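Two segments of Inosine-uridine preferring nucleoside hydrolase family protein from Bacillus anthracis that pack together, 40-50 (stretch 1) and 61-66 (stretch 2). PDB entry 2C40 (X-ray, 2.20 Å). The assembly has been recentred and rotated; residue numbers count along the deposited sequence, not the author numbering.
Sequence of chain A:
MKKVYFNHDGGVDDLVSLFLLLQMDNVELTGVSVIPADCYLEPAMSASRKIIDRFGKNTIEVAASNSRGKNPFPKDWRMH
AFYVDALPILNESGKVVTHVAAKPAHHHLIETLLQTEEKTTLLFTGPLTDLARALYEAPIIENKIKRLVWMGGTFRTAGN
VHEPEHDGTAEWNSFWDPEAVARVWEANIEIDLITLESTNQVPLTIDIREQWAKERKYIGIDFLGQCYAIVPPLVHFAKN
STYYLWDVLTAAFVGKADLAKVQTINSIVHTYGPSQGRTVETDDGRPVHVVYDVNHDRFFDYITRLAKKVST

Stretch 1 40-50: YLEPAMSASRK
Stretch 2, residues 61-66: EVAASN

What forms the apolar centre of this contact? Met45 and Val62 do, with Ala64 and Leu41 beside them. The CA-to-CB bond of Met45 points sideways, yet its chain (chi1 -78°, chi2 -67°, chi3 160°; m, m, t) brings its end nearer to the strand. Met45 SD lies 3.7 Å from Val62 CG1, and Met45 CE reaches Ala64, 3.2 Å from Ala64 CB. A long, flexible, unbranched side chain suits this place because it can bridge from a sideways start, while Ala64 offers a small apolar methyl next to the end of Met45. The CA-to-CB bond of Val62, whose chi1 is t at -174°, points toward the helix, and Val62 has the largest area covered by the other stretch.

How do the backbones run past each other? Residues 41-50 form a helix, with phi/psi near -60/-45, and Tyr40 holds the N-cap position before it. Successive i to i+4 bonds, from Met45 N to Leu41 O (2.9 Å) through Lys50 N to Ser46 O (2.9 Å), keep it regular. Residues 62-64 are extended, with phi from -112° to -94° and psi from 122° to 144°. The two axes are nearly antiparallel, at 172°, and approach to 9.2 Å. The register is set by Arg49 CA and Val62 CA, 6.7 Å apart, so the Arg49 part of the helix lies beside Val62, and Leu41 lies near Ala64. Alternation along the strand turns the CA-to-CB bonds of Val62 and Ala64 toward the helix and that of Ala63 away.

What closes the two ends of the apolar patch? At one end the CA-to-CB bond of Leu41 points toward the strand, and chi1 t with chi2 p places Leu41 CD2 4.2 Å from Ala64 CB. The same Leu41 CD2 is 4.1 Å from Ser65 O, a van der Waals approach to backbone. At the other end Ser48 CB sits 4.1 Å from Val62 CG1, and Arg49 CG lies 3.8 Å from Val62 CG2, so the aliphatic part of the arginine packs against the valine.

How are polar groups accommodated when no hydrogen bond crosses the contact? The polar side-chain groups of Ser48 and Arg49 find partners away from the contact. Ser48, chi1 m, donates from OG to Ala44 O at 2.6 Å, which lets a serine sit buried against Val62; its OG also bonds elsewhere in the structure. Arg49, with chi1 m, chi2 t and chi3 p, carries its NE and NH2 to partners elsewhere. Packing, with 290 Å² buried over both sides, therefore supplies the direct attachment.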

ATOM      1  N   TYR A  40       5.319  12.543   3.839  1.00 41.98           N
ATOM      2  CA  TYR A  40       6.713  12.842   4.027  1.00 41.66           C
ATOM      3  C   TYR A  40       7.229  13.513   2.754  1.00 41.99           C
ATOM      4  O   TYR A  40       6.869  13.145   1.662  1.00 42.44           O
ATOM      5  CB  TYR A  40       7.479  11.560   4.357  1.00 42.09           C
ATOM      6  CG  TYR A  40       7.211  11.063   5.769  1.00 41.70           C
ATOM      7  CD1 TYR A  40       6.094  10.266   6.071  1.00 41.91           C
ATOM      8  CD2 TYR A  40       8.042  11.432   6.809  1.00 42.47           C
ATOM      9  CE1 TYR A  40       5.846   9.842   7.380  1.00 42.67           C
ATOM     10  CE2 TYR A  40       7.816  10.987   8.110  1.00 42.99           C
ATOM     11  CZ  TYR A  40       6.723  10.189   8.382  1.00 42.42           C
ATOM     12  OH  TYR A  40       6.541   9.781   9.675  1.00 43.88           O
ATOM     13  N   LEU A  41       8.069  14.524   2.910  1.00 42.72           N
ATOM     14  CA  LEU A  41       8.456  15.380   1.784  1.00 42.76           C
ATOM     15  C   LEU A  41       9.194  14.656   0.656  1.00 42.10           C
ATOM     16  O   LEU A  41       8.946  14.898  -0.525  1.00 40.68           O
ATOM     17  CB  LEU A  41       9.318  16.536   2.289  1.00 42.98           C
ATOM     18  CG  LEU A  41       9.664  17.649   1.287  1.00 43.60           C
ATOM     19  CD1 LEU A  41       8.423  18.401   0.745  1.00 44.48           C
ATOM     20  CD2 LEU A  41      10.650  18.574   2.014  1.00 43.52           C
ATOM     21  N   GLU A  42      10.143  13.812   1.016  1.00 41.97           N
ATOM     22  CA  GLU A  42      10.972  13.157  -0.002  1.00 42.37           C
ATOM     23  C   GLU A  42      10.228  12.264  -0.997  1.00 40.94           C
ATOM     24  O   GLU A  42      10.319  12.499  -2.188  1.00 40.00           O
ATOM     25  CB  GLU A  42      12.149  12.435   0.636  1.00 43.05           C
ATOM     26  CG  GLU A  42      13.141  13.445   1.252  1.00 48.07           C
ATOM     27  CD  GLU A  42      13.684  14.476   0.206  1.00 53.63           C
ATOM     28  OE1 GLU A  42      14.376  14.035  -0.745  1.00 57.21           O
ATOM     29  OE2 GLU A  42      13.390  15.715   0.316  1.00 57.67           O
ATOM     30  N   PRO A  43       9.453  11.253  -0.523  1.00 40.71           N
ATOM     31  CA  PRO A  43       8.673  10.466  -1.503  1.00 40.12           C
ATOM     32  C   PRO A  43       7.643  11.245  -2.304  1.00 40.02           C
ATOM     33  O   PRO A  43       7.348  10.865  -3.427  1.00 40.90           O
ATOM     34  CB  PRO A  43       7.988   9.392  -0.624  1.00 39.59           C
ATOM     35  CG  PRO A  43       7.895  10.024   0.686  1.00 39.40           C
ATOM     36  CD  PRO A  43       9.242  10.727   0.829  1.00 40.11           C
ATOM     37  N   ALA A  44       7.059  12.295  -1.733  1.00 40.68           N
ATOM     38  CA  ALA A  44       6.070  13.107  -2.421  1.00 40.74           C
ATOM     39  C   ALA A  44       6.715  13.975  -3.541  1.00 41.63           C
ATOM     40  O   ALA A  44       6.129  14.170  -4.648  1.00 41.06           O
ATOM     41  CB  ALA A  44       5.352  14.014  -1.399  1.00 41.03           C
ATOM     42  N   MET A  45       7.880  14.544  -3.216  1.00 41.29           N
ATOM     43  CA  MET A  45       8.678  15.266  -4.202  1.00 41.65           C
ATOM     44  C   MET A  45       9.029  14.347  -5.325  1.00 41.65           C
ATOM     45  O   MET A  45       8.735  14.667  -6.463  1.00 41.57           O
ATOM     46  CB  MET A  45       9.970  15.791  -3.582  1.00 42.32           C
ATOM     47  CG  MET A  45       9.759  16.989  -2.787  1.00 43.31           C
ATOM     48  SD  MET A  45       9.260  18.400  -3.813  1.00 48.38           S
ATOM     49  CE  MET A  45       8.599  19.219  -2.458  1.00 50.81           C
ATOM     50  N   SER A  46       9.641  13.183  -5.010  1.00 41.86           N
ATOM     51  CA  SER A  46      10.048  12.250  -6.085  1.00 41.86           C
ATOM     52  C   SER A  46       8.852  11.836  -6.902  1.00 41.13           C
ATOM     53  O   SER A  46       8.915  11.878  -8.113  1.00 41.52           O
ATOM     54  CB  SER A  46      10.671  10.943  -5.606  1.00 42.01           C
ATOM     55  OG  SER A  46      11.586  11.140  -4.581  1.00 47.71           O
ATOM     56  N   ALA A  47       7.780  11.391  -6.239  1.00 40.79           N
ATOM     57  CA  ALA A  47       6.585  10.912  -6.953  1.00 40.79           C
ATOM     58  C   ALA A  47       6.007  11.957  -7.918  1.00 40.88           C
ATOM     59  O   ALA A  47       5.665  11.616  -9.076  1.00 40.20           O
ATOM     60  CB  ALA A  47       5.495  10.410  -5.953  1.00 40.92           C
ATOM     61  N   SER A  48       5.925  13.206  -7.454  1.00 40.46           N
ATOM     62  CA  SER A  48       5.500  14.362  -8.322  1.00 40.88           C
ATOM     63  C   SER A  48       6.405  14.552  -9.536  1.00 41.35           C
ATOM     64  O   SER A  48       5.924  14.710 -10.654  1.00 41.73           O
ATOM     65  CB  SER A  48       5.506  15.688  -7.548  1.00 39.53           C
ATOM     66  OG  SER A  48       4.733  15.566  -6.384  1.00 39.09           O
ATOM     67  N   ARG A  49       7.715  14.521  -9.311  1.00 41.65           N
ATOM     68  CA  ARG A  49       8.658  14.653 -10.410  1.00 41.96           C
ATOM     69  C   ARG A  49       8.565  13.536 -11.432  1.00 41.10           C
ATOM     70  O   ARG A  49       8.618  13.795 -12.627  1.00 40.56           O
ATOM     71  CB  ARG A  49      10.084  14.796  -9.874  1.00 42.17           C
ATOM     72  CG  ARG A  49      10.287  16.146  -9.123  1.00 42.33           C
ATOM     73  CD  ARG A  49      11.479  16.082  -8.193  1.00 43.65           C
ATOM     74  NE  ARG A  49      12.707  15.961  -8.952  1.00 46.15           N
ATOM     75  CZ  ARG A  49      13.866  15.476  -8.496  1.00 47.85           C
ATOM     76  NH1 ARG A  49      13.971  14.982  -7.274  1.00 49.79           N
ATOM     77  NH2 ARG A  49      14.937  15.478  -9.298  1.00 45.81           N
ATOM     78  N   LYS A  50       8.431  12.302 -10.956  1.00 41.57           N
ATOM     79  CA  LYS A  50       8.294  11.120 -11.837  1.00 41.28           C
ATOM     80  C   LYS A  50       6.941  11.124 -12.585  1.00 41.17           C
ATOM     81  O   LYS A  50       6.814  10.623 -13.700  1.00 40.21           O
ATOM     82  CB  LYS A  50       8.415   9.820 -11.026  1.00 41.40           C
ATOM     83  CG  LYS A  50       9.735   9.639 -10.258  1.00 41.85           C
ATOM     84  CD  LYS A  50       9.809   8.297  -9.586  1.00 41.27           C
ATOM     85  CE  LYS A  50      10.947   8.258  -8.604  1.00 42.75           C
ATOM     86  NZ  LYS A  50      10.956   6.975  -7.878  1.00 42.79           N
ATOM     87  N   GLU A  61       8.943  22.665 -12.869  1.00 46.68           N
ATOM     88  CA  GLU A  61       9.690  22.286 -11.673  1.00 46.27           C
ATOM     89  C   GLU A  61       8.766  22.108 -10.480  1.00 44.60           C
ATOM     90  O   GLU A  61       7.693  22.689 -10.427  1.00 44.73           O
ATOM     91  CB  GLU A  61      10.792  23.308 -11.420  1.00 46.32           C
ATOM     92  CG  GLU A  61      11.668  23.495 -12.684  1.00 47.00           C
ATOM     93  CD  GLU A  61      12.880  24.371 -12.478  1.00 48.04           C
ATOM     94  OE1 GLU A  61      12.985  25.045 -11.413  1.00 47.91           O
ATOM     95  OE2 GLU A  61      13.719  24.394 -13.426  1.00 52.26           O
ATOM     96  N   VAL A  62       9.217  21.299  -9.529  1.00 43.22           N
ATOM     97  CA  VAL A  62       8.484  21.029  -8.297  1.00 42.86           C
ATOM     98  C   VAL A  62       9.268  21.650  -7.137  1.00 42.40           C
ATOM     99  O   VAL A  62      10.437  21.318  -6.947  1.00 42.33           O
ATOM    100  CB  VAL A  62       8.264  19.500  -8.074  1.00 43.04           C
ATOM    101  CG1 VAL A  62       7.397  19.226  -6.878  1.00 43.53           C
ATOM    102  CG2 VAL A  62       7.613  18.872  -9.297  1.00 42.71           C
ATOM    103  N   ALA A  63       8.623  22.553  -6.384  1.00 41.16           N
ATOM    104  CA  ALA A  63       9.239  23.164  -5.235  1.00 40.93           C
ATOM    105  C   ALA A  63       8.858  22.457  -3.948  1.00 40.84           C
ATOM    106  O   ALA A  63       7.720  22.017  -3.765  1.00 40.90           O
ATOM    107  CB  ALA A  63       8.845  24.617  -5.151  1.00 40.81           C
ATOM    108  N   ALA A  64       9.815  22.391  -3.040  1.00 41.19           N
ATOM    109  CA  ALA A  64       9.623  21.858  -1.713  1.00 41.49           C
ATOM    110  C   ALA A  64       9.289  22.956  -0.713  1.00 41.80           C
ATOM    111  O   ALA A  64      10.037  23.940  -0.607  1.00 41.29           O
ATOM    112  CB  ALA A  64      10.935  21.110  -1.279  1.00 42.06           C
ATOM    113  N   SER A  65       8.198  22.765   0.034  1.00 41.50           N
ATOM    114  CA  SER A  65       7.851  23.655   1.140  1.00 42.01           C
ATOM    115  C   SER A  65       8.800  23.516   2.316  1.00 42.61           C
ATOM    116  O   SER A  65       9.403  22.470   2.502  1.00 43.00           O
ATOM    117  CB  SER A  65       6.434  23.351   1.641  1.00 42.72           C
ATOM    118  OG  SER A  65       6.111  24.176   2.723  1.00 42.35           O
ATOM    119  N   ASN A  66       8.991  24.594   3.082  1.00 42.99           N
ATOM    120  CA  ASN A  66       9.665  24.465   4.388  1.00 43.26           C
ATOM    121  C   ASN A  66       8.700  24.900   5.474  1.00 43.34           C
ATOM    122  O   ASN A  66       9.084  25.151   6.622  1.00 43.37           O
ATOM    123  CB  ASN A  66      11.072  25.130   4.462  1.00 41.68           C
ATOM    124  CG  ASN A  66      11.068  26.639   4.189  1.00 41.90           C
ATOM    125  OD1 ASN A  66      12.143  27.249   4.125  1.00 40.89           O
ATOM    126  ND2 ASN A  66       9.905  27.247   4.056  1.00 34.71           N
TER